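Local coordinates for protein anti-sigma-I factor RsgI3 (Clostridium thermocellum, PDB 6QE7) that binds pectin and related plant cell-wall polysaccharides through a pair of PA14 domains and probably keeps the sigma factor SigI3 inactive until such a ligand is bound, at residues Val22-Cys27 with Leu139-Gly144; Leu122-Lys127 with Glu132-Ser137; Ser155-Gly160 with Lys165-Thr170; Asp183-Glu188 with Gly192-Arg197. All blocks are in the same frame, centred on the assembly; numbering follows the deposited sequence.

Contact 1. Residues Val22-Cys27 with Leu139-Gly144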
loop_
_atom_site.group_PDB
_atom_site.type_symbol
_atom_site.label_atom_id
_atom_site.label_comp_id
_atom_site.label_asym_id
_atom_site.label_seq_id
_atom_site.Cartn_x
_atom_site.Cartn_y
_atom_site.Cartn_z
ATOM N N VAL A 22 8.278 7.256 10.832
ATOM C CA VAL A 22 7.457 8.377 11.354
ATOM C C VAL A 22 8.400 9.482 11.859
ATOM O O VAL A 22 9.487 9.165 12.363
ATOM C CB VAL A 22 6.510 7.845 12.437
ATOM C CG1 VAL A 22 7.270 7.352 13.663
ATOM C CG2 VAL A 22 5.470 8.846 12.834
ATOM N N ARG A 23 8.016 10.749 11.760
ATOM C CA ARG A 23 8.788 11.831 12.436
ATOM C C ARG A 23 7.812 12.949 12.728
ATOM O O ARG A 23 6.713 12.996 12.106
ATOM C CB ARG A 23 9.943 12.348 11.563
ATOM C CG ARG A 23 9.535 13.222 10.399
ATOM C CD ARG A 23 10.666 13.545 9.442
ATOM N NE ARG A 23 10.228 14.298 8.316
ATOM C CZ ARG A 23 10.952 14.563 7.225
ATOM N NH1 ARG A 23 12.173 14.044 7.108
ATOM N NH2 ARG A 23 10.412 15.257 6.223
ATOM N N ILE A 24 8.142 13.784 13.687
ATOM C CA ILE A 24 7.304 14.971 13.956
ATOM C C ILE A 24 7.883 16.097 13.126
ATOM O O ILE A 24 9.065 16.339 13.267
ATOM C CB ILE A 24 7.225 15.242 15.459
ATOM C CG1 ILE A 24 6.461 14.088 16.102
ATOM C CG2 ILE A 24 6.599 16.600 15.749
ATOM C CD1 ILE A 24 6.652 13.992 17.603
ATOM N N ASP A 25 7.055 16.617 12.214
ATOM C CA ASP A 25 7.302 17.768 11.361
ATOM C C ASP A 25 6.720 18.951 12.109
ATOM O O ASP A 25 5.530 18.975 12.474
ATOM C CB ASP A 25 6.673 17.528 9.986
ATOM C CG ASP A 25 7.287 16.349 9.238
ATOM O OD1 ASP A 25 8.519 16.234 9.270
ATOM O OD2 ASP A 25 6.534 15.506 8.697
ATOM N N PRO A 26 7.510 20.008 12.325
ATOM C CA PRO A 26 6.998 21.165 13.065
ATOM C C PRO A 26 5.890 21.899 12.324
ATOM O O PRO A 26 4.945 22.434 12.948
ATOM C CB PRO A 26 8.217 22.113 13.222
ATOM C CG PRO A 26 9.405 21.462 12.529
ATOM C CD PRO A 26 8.918 20.144 11.917
ATOM N N CYS A 27 6.014 21.940 11.008
ATOM C CA CYS A 27 4.958 22.476 10.144
ATOM C C CYS A 27 5.048 21.764 8.786
ATOM O O CYS A 27 5.971 20.938 8.581
ATOM C CB CYS A 27 5.098 23.983 10.067
ATOM S SG CYS A 27 6.509 24.510 9.074
ATOM N N LEU A 139 0.155 23.393 16.609
ATOM C CA LEU A 139 0.013 21.993 16.119
ATOM C C LEU A 139 0.590 21.011 17.127
ATOM O O LEU A 139 1.736 21.208 17.576
ATOM C CB LEU A 139 0.704 21.817 14.761
ATOM C CG LEU A 139 0.225 22.676 13.600
ATOM C CD1 LEU A 139 1.263 22.643 12.496
ATOM C CD2 LEU A 139 -1.119 22.240 13.036
ATOM N N TYR A 140 -0.155 19.947 17.404
ATOM C CA TYR A 140 0.154 18.935 18.442
ATOM C C TYR A 140 0.159 17.577 17.771
ATOM O O TYR A 140 -0.838 17.194 17.182
ATOM C CB TYR A 140 -0.904 18.942 19.559
ATOM C CG TYR A 140 -0.998 20.275 20.260
ATOM C CD1 TYR A 140 -1.626 21.356 19.648
ATOM C CD2 TYR A 140 -0.357 20.458 21.486
ATOM C CE1 TYR A 140 -1.654 22.603 20.261
ATOM C CE2 TYR A 140 -0.381 21.692 22.111
ATOM C CZ TYR A 140 -1.032 22.752 21.503
ATOM O OH TYR A 140 -1.010 23.943 22.146
ATOM N N PRO A 141 1.264 16.827 17.839
ATOM C CA PRO A 141 1.368 15.602 17.070
ATOM C C PRO A 141 0.467 14.569 17.699
ATOM O O PRO A 141 0.231 14.658 18.857
ATOM C CB PRO A 141 2.846 15.180 17.162
ATOM C CG PRO A 141 3.387 15.962 18.359
ATOM C CD PRO A 141 2.533 17.214 18.486
ATOM N N SER A 142 -0.009 13.599 16.935
ATOM C CA SER A 142 -0.735 12.482 17.568
ATOM C C SER A 142 0.346 11.586 18.148
ATOM O O SER A 142 1.455 11.680 17.681
ATOM C CB SER A 142 -1.686 11.786 16.633
ATOM O OG SER A 142 -1.006 11.439 15.479
ATOM N N ASP A 143 0.018 10.800 19.157
ATOM C CA ASP A 143 0.766 9.573 19.531
ATOM C C ASP A 143 -0.261 8.460 19.324
ATOM O O ASP A 143 -1.151 8.624 18.443
ATOM C CB ASP A 143 1.404 9.712 20.925
ATOM C CG ASP A 143 0.848 10.901 21.707
ATOM O OD1 ASP A 143 -0.288 10.797 22.216
ATOM O OD2 ASP A 143 1.529 11.946 21.753
ATOM N N GLY A 144 -0.208 7.403 20.119
ATOM C CA GLY A 144 -1.081 6.241 19.897
ATOM C C GLY A 144 -0.412 5.302 18.912
ATOM O O GLY A 144 0.800 5.343 18.722
#

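Contact 2. Residues Leu122-Lys127 with Glu132-Ser137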
loop_
_atom_site.group_PDB
_atom_site.type_symbol
_atom_site.label_atom_id
_atom_site.label_comp_id
_atom_site.label_asym_id
_atom_site.label_seq_id
_atom_site.Cartn_x
_atom_site.Cartn_y
_atom_site.Cartn_z
ATOM N N LEU A 122 0.670 23.453 4.029
ATOM C CA LEU A 122 -0.636 23.665 4.690
ATOM C C LEU A 122 -0.663 25.075 5.289
ATOM O O LEU A 122 0.145 25.332 6.167
ATOM C CB LEU A 122 -0.821 22.610 5.781
ATOM C CG LEU A 122 -2.079 22.753 6.627
ATOM C CD1 LEU A 122 -3.307 22.596 5.776
ATOM C CD2 LEU A 122 -2.111 21.742 7.755
ATOM N N MET A 123 -1.628 25.892 4.892
ATOM C CA MET A 123 -1.774 27.285 5.344
ATOM C C MET A 123 -3.164 27.495 5.935
ATOM O O MET A 123 -4.007 26.595 5.873
ATOM C CB MET A 123 -1.539 28.207 4.150
ATOM C CG MET A 123 -0.210 27.967 3.537
ATOM S SD MET A 123 0.187 29.100 2.291
ATOM C CE MET A 123 -0.872 28.663 0.925
ATOM N N TRP A 124 -3.369 28.611 6.617
ATOM C CA TRP A 124 -4.683 29.013 7.141
ATOM C C TRP A 124 -4.760 30.544 7.149
ATOM O O TRP A 124 -3.743 31.170 7.132
ATOM C CB TRP A 124 -4.994 28.454 8.524
ATOM C CG TRP A 124 -4.188 28.967 9.660
ATOM C CD1 TRP A 124 -3.108 29.803 9.604
ATOM C CD2 TRP A 124 -4.291 28.516 11.009
ATOM N NE1 TRP A 124 -2.537 29.893 10.837
ATOM C CE2 TRP A 124 -3.272 29.160 11.728
ATOM C CE3 TRP A 124 -5.187 27.713 11.694
ATOM C CZ2 TRP A 124 -3.127 29.015 13.093
ATOM C CZ3 TRP A 124 -5.040 27.562 13.054
ATOM C CH2 TRP A 124 -4.003 28.196 13.740
ATOM N N SER A 125 -5.968 31.062 7.191
ATOM C CA SER A 125 -6.326 32.490 7.190
ATOM C C SER A 125 -7.662 32.609 7.915
ATOM O O SER A 125 -8.362 31.550 8.086
ATOM C CB SER A 125 -6.337 33.053 5.790
ATOM O OG SER A 125 -7.502 32.673 5.089
ATOM N N SER A 126 -7.947 33.818 8.429
ATOM C CA SER A 126 -9.264 34.254 8.987
ATOM C C SER A 126 -9.336 35.790 9.048
ATOM O O SER A 126 -8.422 36.484 8.459
ATOM C CB SER A 126 -9.578 33.623 10.350
ATOM O OG SER A 126 -8.587 33.851 11.307
ATOM N N LYS A 127 -10.384 36.313 9.685
ATOM C CA LYS A 127 -10.589 37.770 9.720
ATOM C C LYS A 127 -9.288 38.363 10.270
ATOM O O LYS A 127 -8.696 39.134 9.551
ATOM C CB LYS A 127 -11.806 38.110 10.564
ATOM C CG LYS A 127 -12.295 39.517 10.288
ATOM C CD LYS A 127 -13.644 39.804 10.902
ATOM C CE LYS A 127 -13.678 39.533 12.389
ATOM N NZ LYS A 127 -15.049 39.190 12.804
ATOM N N GLU A 132 -0.913 32.463 6.759
ATOM C CA GLU A 132 0.443 31.920 6.959
ATOM C C GLU A 132 0.399 30.397 6.802
ATOM O O GLU A 132 -0.705 29.852 6.940
ATOM C CB GLU A 132 0.880 32.358 8.365
ATOM C CG GLU A 132 -0.093 31.992 9.446
ATOM C CD GLU A 132 0.345 32.206 10.894
ATOM O OE1 GLU A 132 1.316 32.923 11.083
ATOM O OE2 GLU A 132 -0.319 31.668 11.857
ATOM N N ILE A 133 1.555 29.773 6.549
ATOM C CA ILE A 133 1.915 28.397 6.983
ATOM C C ILE A 133 1.440 28.147 8.409
ATOM O O ILE A 133 1.839 28.865 9.328
ATOM C CB ILE A 133 3.437 28.144 6.865
ATOM C CG1 ILE A 133 3.958 28.252 5.433
ATOM C CG2 ILE A 133 3.765 26.794 7.479
ATOM C CD1 ILE A 133 3.515 27.063 4.537
ATOM N N ILE A 134 0.695 27.074 8.648
ATOM C CA ILE A 134 0.212 26.858 10.028
ATOM C C ILE A 134 1.446 26.580 10.859
ATOM O O ILE A 134 2.150 25.593 10.630
ATOM C CB ILE A 134 -0.831 25.744 10.185
ATOM C CG1 ILE A 134 -2.037 25.929 9.265
ATOM C CG2 ILE A 134 -1.275 25.614 11.645
ATOM C CD1 ILE A 134 -3.178 24.952 9.527
ATOM N N PRO A 135 1.696 27.347 11.930
ATOM C CA PRO A 135 2.935 27.185 12.683
ATOM C C PRO A 135 2.900 26.126 13.774
ATOM O O PRO A 135 1.827 25.668 14.128
ATOM C CB PRO A 135 3.112 28.587 13.276
ATOM C CG PRO A 135 1.705 29.002 13.555
ATOM C CD PRO A 135 0.902 28.501 12.377
ATOM N N SER A 136 4.091 25.732 14.248
ATOM C CA SER A 136 4.275 24.576 15.148
ATOM C C SER A 136 3.622 24.870 16.474
ATOM O O SER A 136 3.230 23.916 17.134
ATOM C CB SER A 136 5.725 24.197 15.378
ATOM O OG SER A 136 6.480 25.309 15.800
ATOM N N SER A 137 3.562 26.132 16.862
ATOM C CA SER A 137 2.974 26.568 18.171
ATOM C C SER A 137 1.508 26.173 18.213
ATOM O O SER A 137 1.055 25.918 19.307
ATOM C CB SER A 137 3.082 28.056 18.395
ATOM O OG SER A 137 2.639 28.750 17.238
HETATM O O HOH W 1 1.770 23.831 8.423
#

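Contact 3. Residues Ser155-Gly160 with Lys165-Thr170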
loop_
_atom_site.group_PDB
_atom_site.type_symbol
_atom_site.label_atom_id
_atom_site.label_comp_id
_atom_site.label_asym_id
_atom_site.label_seq_id
_atom_site.Cartn_x
_atom_site.Cartn_y
_atom_site.Cartn_z
ATOM N N SER A 155 0.375 -14.743 3.100
ATOM C CA SER A 155 -0.321 -15.628 4.080
ATOM C C SER A 155 -0.876 -16.833 3.357
ATOM O O SER A 155 -1.770 -16.645 2.536
ATOM C CB SER A 155 -1.415 -14.941 4.808
ATOM O OG SER A 155 -0.877 -13.760 5.326
ATOM N N ALA A 156 -0.369 -18.014 3.734
ATOM C CA ALA A 156 -0.675 -19.318 3.131
ATOM C C ALA A 156 -1.524 -20.074 4.137
ATOM O O ALA A 156 -1.169 -20.094 5.336
ATOM C CB ALA A 156 0.597 -20.053 2.801
ATOM N N GLU A 157 -2.652 -20.566 3.659
ATOM C CA GLU A 157 -3.416 -21.629 4.333
ATOM C C GLU A 157 -3.163 -22.945 3.594
ATOM O O GLU A 157 -3.468 -23.030 2.360
ATOM C CB GLU A 157 -4.866 -21.208 4.407
ATOM C CG GLU A 157 -5.078 -19.755 4.828
ATOM C CD GLU A 157 -6.488 -19.275 4.465
ATOM O OE1 GLU A 157 -6.738 -18.989 3.289
ATOM O OE2 GLU A 157 -7.370 -19.302 5.342
ATOM N N TYR A 158 -2.696 -23.963 4.331
ATOM C CA TYR A 158 -2.492 -25.343 3.798
ATOM C C TYR A 158 -3.654 -26.245 4.199
ATOM O O TYR A 158 -4.016 -26.283 5.364
ATOM C CB TYR A 158 -1.164 -25.905 4.268
ATOM C CG TYR A 158 -0.034 -25.233 3.571
ATOM C CD1 TYR A 158 0.290 -23.924 3.830
ATOM C CD2 TYR A 158 0.699 -25.897 2.629
ATOM C CE1 TYR A 158 1.375 -23.321 3.209
ATOM C CE2 TYR A 158 1.746 -25.293 1.957
ATOM C CZ TYR A 158 2.065 -23.975 2.213
ATOM O OH TYR A 158 3.079 -23.359 1.510
ATOM N N TYR A 159 -4.219 -26.948 3.225
ATOM C CA TYR A 159 -5.375 -27.840 3.432
ATOM C C TYR A 159 -4.996 -29.299 3.224
ATOM O O TYR A 159 -4.180 -29.608 2.327
ATOM C CB TYR A 159 -6.530 -27.436 2.517
ATOM C CG TYR A 159 -7.082 -26.086 2.855
ATOM C CD1 TYR A 159 -6.492 -24.953 2.324
ATOM C CD2 TYR A 159 -8.103 -25.934 3.767
ATOM C CE1 TYR A 159 -6.980 -23.691 2.614
ATOM C CE2 TYR A 159 -8.633 -24.681 4.038
ATOM C CZ TYR A 159 -8.030 -23.560 3.481
ATOM O OH TYR A 159 -8.450 -22.307 3.708
ATOM N N GLY A 160 -5.680 -30.177 3.972
ATOM C CA GLY A 160 -5.518 -31.646 3.903
ATOM C C GLY A 160 -6.487 -32.303 2.945
ATOM O O GLY A 160 -6.727 -33.502 3.075
ATOM N N LYS A 165 -10.848 -27.497 1.765
ATOM C CA LYS A 165 -11.837 -27.698 2.875
ATOM C C LYS A 165 -11.150 -27.838 4.235
ATOM O O LYS A 165 -11.413 -27.029 5.118
ATOM C CB LYS A 165 -12.765 -28.878 2.561
ATOM C CG LYS A 165 -13.904 -28.576 1.588
ATOM C CD LYS A 165 -14.970 -29.668 1.528
ATOM C CE LYS A 165 -15.620 -29.640 0.162
ATOM N NZ LYS A 165 -16.788 -30.536 0.055
ATOM N N ASP A 166 -10.322 -28.857 4.455
ATOM C CA ASP A 166 -9.822 -29.206 5.809
ATOM C C ASP A 166 -8.530 -28.422 6.075
ATOM O O ASP A 166 -7.464 -28.798 5.491
ATOM C CB ASP A 166 -9.554 -30.709 5.917
ATOM C CG ASP A 166 -8.967 -31.050 7.270
ATOM O OD1 ASP A 166 -9.358 -30.403 8.244
ATOM O OD2 ASP A 166 -8.166 -31.978 7.344
ATOM N N LYS A 167 -8.581 -27.370 6.891
ATOM C CA LYS A 167 -7.428 -26.447 7.003
ATOM C C LYS A 167 -6.458 -27.022 8.025
ATOM O O LYS A 167 -6.875 -27.354 9.058
ATOM C CB LYS A 167 -7.816 -25.029 7.436
ATOM C CG LYS A 167 -6.642 -24.051 7.489
ATOM C CD LYS A 167 -6.917 -22.785 8.298
ATOM C CE LYS A 167 -7.912 -21.877 7.607
ATOM N NZ LYS A 167 -8.685 -21.077 8.582
ATOM N N ARG A 168 -5.195 -27.152 7.721
ATOM C CA ARG A 168 -4.273 -27.840 8.633
ATOM C C ARG A 168 -3.402 -26.815 9.358
ATOM O O ARG A 168 -3.196 -26.981 10.553
ATOM C CB ARG A 168 -3.443 -28.862 7.858
ATOM C CG ARG A 168 -4.265 -30.005 7.300
ATOM C CD ARG A 168 -4.911 -30.851 8.402
ATOM N NE ARG A 168 -5.379 -32.032 7.694
ATOM C CZ ARG A 168 -4.618 -33.064 7.379
ATOM N NH1 ARG A 168 -3.362 -33.071 7.756
ATOM N NH2 ARG A 168 -5.105 -34.064 6.677
ATOM N N PHE A 169 -2.841 -25.834 8.651
ATOM C CA PHE A 169 -1.956 -24.818 9.261
ATOM C C PHE A 169 -1.879 -23.598 8.331
ATOM O O PHE A 169 -2.175 -23.663 7.142
ATOM C CB PHE A 169 -0.580 -25.397 9.632
ATOM C CG PHE A 169 0.254 -25.887 8.467
ATOM C CD1 PHE A 169 1.068 -25.014 7.776
ATOM C CD2 PHE A 169 0.212 -27.220 8.047
ATOM C CE1 PHE A 169 1.792 -25.426 6.663
ATOM C CE2 PHE A 169 0.972 -27.645 6.966
ATOM C CZ PHE A 169 1.749 -26.745 6.267
ATOM N N THR A 170 -1.495 -22.489 8.935
ATOM C CA THR A 170 -1.228 -21.188 8.300
ATOM C C THR A 170 0.237 -20.890 8.559
ATOM O O THR A 170 0.708 -21.209 9.642
ATOM C CB THR A 170 -2.076 -20.061 8.918
ATOM O OG1 THR A 170 -3.425 -20.320 8.518
ATOM C CG2 THR A 170 -1.646 -18.671 8.479
#

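Contact 4. Residues Asp183-Glu188 with Gly192-Arg197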
loop_
_atom_site.group_PDB
_atom_site.type_symbol
_atom_site.label_atom_id
_atom_site.label_comp_id
_atom_site.label_asym_id
_atom_site.label_seq_id
_atom_site.Cartn_x
_atom_site.Cartn_y
_atom_site.Cartn_z
ATOM N N ASP A 183 7.735 -35.132 -1.184
ATOM C CA ASP A 183 7.662 -34.854 0.290
ATOM C C ASP A 183 6.617 -33.769 0.504
ATOM O O ASP A 183 6.973 -32.576 0.533
ATOM C CB ASP A 183 9.008 -34.416 0.871
ATOM C CG ASP A 183 10.166 -35.166 0.226
ATOM O OD1 ASP A 183 10.576 -34.789 -0.917
ATOM O OD2 ASP A 183 10.616 -36.155 0.844
ATOM N N PHE A 184 5.361 -34.152 0.594
ATOM C CA PHE A 184 4.227 -33.193 0.574
ATOM C C PHE A 184 4.352 -32.218 1.723
ATOM O O PHE A 184 4.643 -32.567 2.849
ATOM C CB PHE A 184 2.880 -33.918 0.617
ATOM C CG PHE A 184 2.694 -34.886 -0.517
ATOM C CD1 PHE A 184 2.675 -34.434 -1.816
ATOM C CD2 PHE A 184 2.715 -36.250 -0.286
ATOM C CE1 PHE A 184 2.545 -35.315 -2.872
ATOM C CE2 PHE A 184 2.569 -37.132 -1.330
ATOM C CZ PHE A 184 2.439 -36.669 -2.617
ATOM N N PRO A 185 3.983 -30.945 1.514
ATOM C CA PRO A 185 4.037 -29.977 2.593
ATOM C C PRO A 185 3.040 -30.199 3.742
ATOM O O PRO A 185 3.117 -29.536 4.794
ATOM C CB PRO A 185 3.879 -28.622 1.874
ATOM C CG PRO A 185 3.105 -28.975 0.628
ATOM C CD PRO A 185 3.531 -30.389 0.247
ATOM N N VAL A 186 2.115 -31.126 3.585
ATOM C CA VAL A 186 1.010 -31.332 4.550
ATOM C C VAL A 186 1.065 -32.830 4.858
ATOM O O VAL A 186 1.161 -33.584 3.887
ATOM C CB VAL A 186 -0.338 -30.920 3.922
ATOM C CG1 VAL A 186 -1.505 -31.052 4.895
ATOM C CG2 VAL A 186 -0.277 -29.518 3.393
ATOM N N GLY A 187 1.078 -33.208 6.122
ATOM C CA GLY A 187 1.058 -34.624 6.542
ATOM C C GLY A 187 -0.346 -35.190 6.607
ATOM O O GLY A 187 -1.334 -34.434 6.481
ATOM N N GLU A 188 -0.455 -36.500 6.800
ATOM C CA GLU A 188 -1.748 -37.197 7.002
ATOM C C GLU A 188 -2.688 -36.949 5.812
ATOM O O GLU A 188 -3.826 -36.532 6.038
ATOM C CB GLU A 188 -2.493 -36.747 8.273
ATOM C CG GLU A 188 -1.742 -36.877 9.596
ATOM C CD GLU A 188 -1.219 -35.544 10.112
ATOM O OE1 GLU A 188 -1.600 -34.494 9.532
ATOM O OE2 GLU A 188 -0.452 -35.545 11.096
ATOM N N GLY A 192 -2.199 -38.162 -1.639
ATOM C CA GLY A 192 -1.239 -37.056 -1.892
ATOM C C GLY A 192 -1.972 -35.773 -2.235
ATOM O O GLY A 192 -1.364 -34.860 -2.812
ATOM N N LYS A 193 -3.272 -35.753 -1.893
ATOM C CA LYS A 193 -4.253 -34.719 -2.284
ATOM C C LYS A 193 -4.136 -33.674 -1.168
ATOM O O LYS A 193 -4.380 -34.012 0.028
ATOM C CB LYS A 193 -5.684 -35.271 -2.487
ATOM C CG LYS A 193 -6.013 -35.758 -3.894
ATOM C CD LYS A 193 -7.316 -36.621 -4.046
ATOM C CE LYS A 193 -7.166 -37.690 -5.127
ATOM N NZ LYS A 193 -8.445 -38.178 -5.724
ATOM N N PHE A 194 -3.748 -32.464 -1.536
ATOM C CA PHE A 194 -3.710 -31.307 -0.620
ATOM C C PHE A 194 -3.904 -30.057 -1.505
ATOM O O PHE A 194 -3.920 -30.127 -2.766
ATOM C CB PHE A 194 -2.428 -31.324 0.216
ATOM C CG PHE A 194 -1.201 -30.820 -0.512
ATOM C CD1 PHE A 194 -0.425 -31.669 -1.267
ATOM C CD2 PHE A 194 -0.904 -29.461 -0.532
ATOM C CE1 PHE A 194 0.663 -31.184 -1.968
ATOM C CE2 PHE A 194 0.185 -28.978 -1.225
ATOM C CZ PHE A 194 0.981 -29.846 -1.929
ATOM N N SER A 195 -4.078 -28.910 -0.878
ATOM C CA SER A 195 -4.334 -27.650 -1.621
ATOM C C SER A 195 -3.819 -26.493 -0.755
ATOM O O SER A 195 -3.613 -26.694 0.496
ATOM C CB SER A 195 -5.851 -27.607 -1.970
ATOM O OG SER A 195 -6.634 -27.720 -0.773
ATOM N N VAL A 196 -3.607 -25.325 -1.358
ATOM C CA VAL A 196 -3.016 -24.142 -0.668
ATOM C C VAL A 196 -3.723 -22.887 -1.182
ATOM O O VAL A 196 -4.048 -22.860 -2.363
ATOM C CB VAL A 196 -1.503 -24.025 -0.938
ATOM C CG1 VAL A 196 -0.821 -23.111 0.057
ATOM C CG2 VAL A 196 -0.844 -25.394 -0.949
ATOM N N ARG A 197 -3.951 -21.926 -0.294
ATOM C CA ARG A 197 -4.401 -20.551 -0.644
ATOM C C ARG A 197 -3.372 -19.556 -0.084
ATOM O O ARG A 197 -3.084 -19.629 1.081
ATOM C CB ARG A 197 -5.778 -20.194 -0.088
ATOM C CG ARG A 197 -6.118 -18.734 -0.360
ATOM C CD ARG A 197 -7.497 -18.296 0.069
ATOM N NE ARG A 197 -8.542 -19.191 -0.425
ATOM C CZ ARG A 197 -9.140 -20.092 0.336
ATOM N NH1 ARG A 197 -8.803 -20.233 1.605
ATOM N NH2 ARG A 197 -10.099 -20.821 -0.169
#

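Contact 1. Residues Val22-Cys27 with Leu139-Gly144
Ile-24 and Pro-141 make the main apolar meeting between these two strand ends. The isoleucine uses its longer branch: CD1 lies 3.9 Å from Pro-141 CG, and CG1 sits just as far, 3.9 Å, from Pro-141 CB. That branch runs beside the backbone N, with CG1 anti to the carbonyl carbon (chi1 -67°), which carries it across the proline ring at a slant. The shorter CG2 reaches the same ring only loosely, 4.2 Å from Pro-141 CG.

A second, smaller patch joins a backbone oxygen to a methyl group. Leu-139 CD1 stands 3.7 Å from Pro-26 O, and further out it comes within 4.4 Å of Cys-27 CA, so the leucine packs against the turn rather than against any side chain of it.

Charge is dealt with inside the 22-27 segment. Arg-23 NE donates to Asp-25 OD1 at 2.8 Å in a salt bridge; it meets the syn lone pair, though the oxygen lies 30° out of the guanidinium plane. Asp-25 OD2 accepts from Trp-50 NE1 and is hydrogen-bonded to Tyr-10 OH.

This is plain packing within the first PA14 domain: strand 139-141, at its C-terminal end, lies beside strand 19-25 without pairing with it. Strand 19-25 pairs with strand 6-11 and strand 139-141 with strand 53-54, while backbone bonds from Asp-25 to Leu-6 and from Leu-139 to Gly-5 bring both segments to the start of strand 6-11.

Contact 2. Residues Leu122-Lys127 with Glu132-Ser137
Trp-124 and Glu-132 face each other as an antiparallel hydrogen-bonded pair in the hairpin of strands 119-125 and 132-133, and they are joined through backbone and side chains alike. Trp-124 N gives its hydrogen to Glu-132 O at 3.0 Å, and Glu-132 N returns one to Trp-124 O at 3.1 Å. Two residues further along each segment, Ile-134 N reaches Leu-122 O at 3.1 Å, extending the ladder past the end of the short strand. Between these bonds Met-123 and Ile-133 form a non-hydrogen-bonded pair whose side chains diverge at the base; even so, Ile-133 CD1 returns to within 4.0 Å of Met-123 CG.

The polar side-chain bond runs from Trp-124 NE1 to Glu-132 OE2, 3.0 Å long and nearly straight at 166°. It uses the anti lone pair, and the carboxylate lies almost in the plane of the indole, 7° from it. Both CG atoms stand between the backbone N and carbonyl carbon of their own residue (chi1 68° for Trp-124), which sends the two side chains off alongside each other.

Apolar packing comes from Ile-134, which crosses the indole roughly at a right angle. Its CG1 lies over a face, 3.9 Å from the centroid of the five-membered ring, a CH-pi contact, and its CD1 goes on to touch Leu-122 CG at 3.8 Å.

Chemically, the indole is held at its N-H edge and pressed on one face, which should fix its rotation. Glu-132 OE2 also takes a salt bridge from Arg-57, and two donors on one oxygen would favour an ionised carboxylate.

Contact 3. Residues Ser155-Gly160 with Lys165-Thr170
Tyr-158 packs against Phe-169 along much of its length in the hairpin of strands 154-159 and 167-173. Its CB starts over the phenylalanine face, 3.8 Å from the ring centroid, in a CH-pi contact. CG follows, 3.6 Å from both CZ and CE1 of Phe-169, and CD1 is nearest, 3.5 Å from Phe-169 CE1. At CE1 the tyrosine is already leaving the other ring's rim: the planes are within 11° of parallel, but the displacement is too large for a real stack. The ring also has a cation-pi contact with Arg-171, and the OH ends close to Asp-173 OD2.

Beneath this pair lies a classic beta bulge: Arg-168 and Phe-169 both face Tyr-158. Phe-169 O receives Tyr-158 N at 2.9 Å, and Tyr-158 O receives Arg-168 N at 2.8 Å. Past the bulge Gly-160 N bonds to Asp-166 O, while Gly-160 CA lies over the guanidinium face of Arg-168.

On the other sheet face Lys-167 CB presses on Tyr-159 CE2 at 3.5 Å.

The polar ends are shared out. Arg-168 NE bonds Asp-166 OD2 at 2.8 Å, from above the carboxylate plane, and its NH1 bridges to Glu-188. Glu-157 reaches Lys-167 only by a long ion pair; its firmer partner is Arg-197, which also holds Tyr-159 OH. Arg-197 and Arg-168 would thus stabilise Glu-157 and Asp-166, respectively, as carboxylates.

Contact 4. Residues Asp183-Glu188 with Gly192-Arg197
Phe-194 fills the angle that residues 183-188 make as this loop of the second PA14 domain, a beta-sandwich, folds back on residues 192-197. A chi1 of 79° tips the phenylalanine ring off the strand and toward the loop, where three consecutive residues receive it.

Pro-185 comes at about a right angle to the ring. Its CG and CD come together, from one side, on the far end of the ring: Pro-185 CD is 3.4 Å from Phe-194 CZ, and Pro-185 CG approaches the same CZ equally closely, while CG also lies 3.5 Å from Phe-194 CE2. This is the tightest packing between the two segments.

Val-186 meets the ring near CD2 at a slant. Its CG2 touches Phe-194 CD2 at 4.0 Å; the other methyl, CG1, is turned anti to the backbone N (chi1 -177°), leaving CG2 to make the approach. Near CE1, Phe-184 arrives obliquely, and its CD1 stands 3.8 Å from Phe-194 CE1. The two rings touch by these corners and do not stack.

The contact is apolar packing; outside it, Gly-192 O takes a hydrogen bond from Asn-262 ND2, and the Phe-194 backbone bonds to Asn-262 in the neighbouring strand 254-263. Leu-189 touches both phenylalanines.

Phe-184 has its own partner in Gly-192. With phi at 70°, the glycine brings its CA over one ring face in a CH-pi contact, 3.7 Å above the plane but displaced toward the rim, where CA lies 3.8 Å from Phe-184 CZ.

From the N terminus, strand 19-25 opens contact 1, which closes only at residues 139-144 and so spans most of the first PA14 domain. Contact 2 is nested inside that loop: it shuts the short hairpin 122-127/132-137, and the two touch where Cys-27 and Leu-139 pack on the backbone oxygen of Ile-134. The chain then crosses to the second PA14 domain, where contact 3 closes a hairpin and contact 4 follows in series, closing the short loop that leads into strand 193-202. These share a sheet, strands 154-159 and 193-202 being neighbours, and Gly-187 of contact 4 accepts a probable hydrogen bond from Arg-168. Contacts 2 and 4 lie about 61 Å apart, centre to centre.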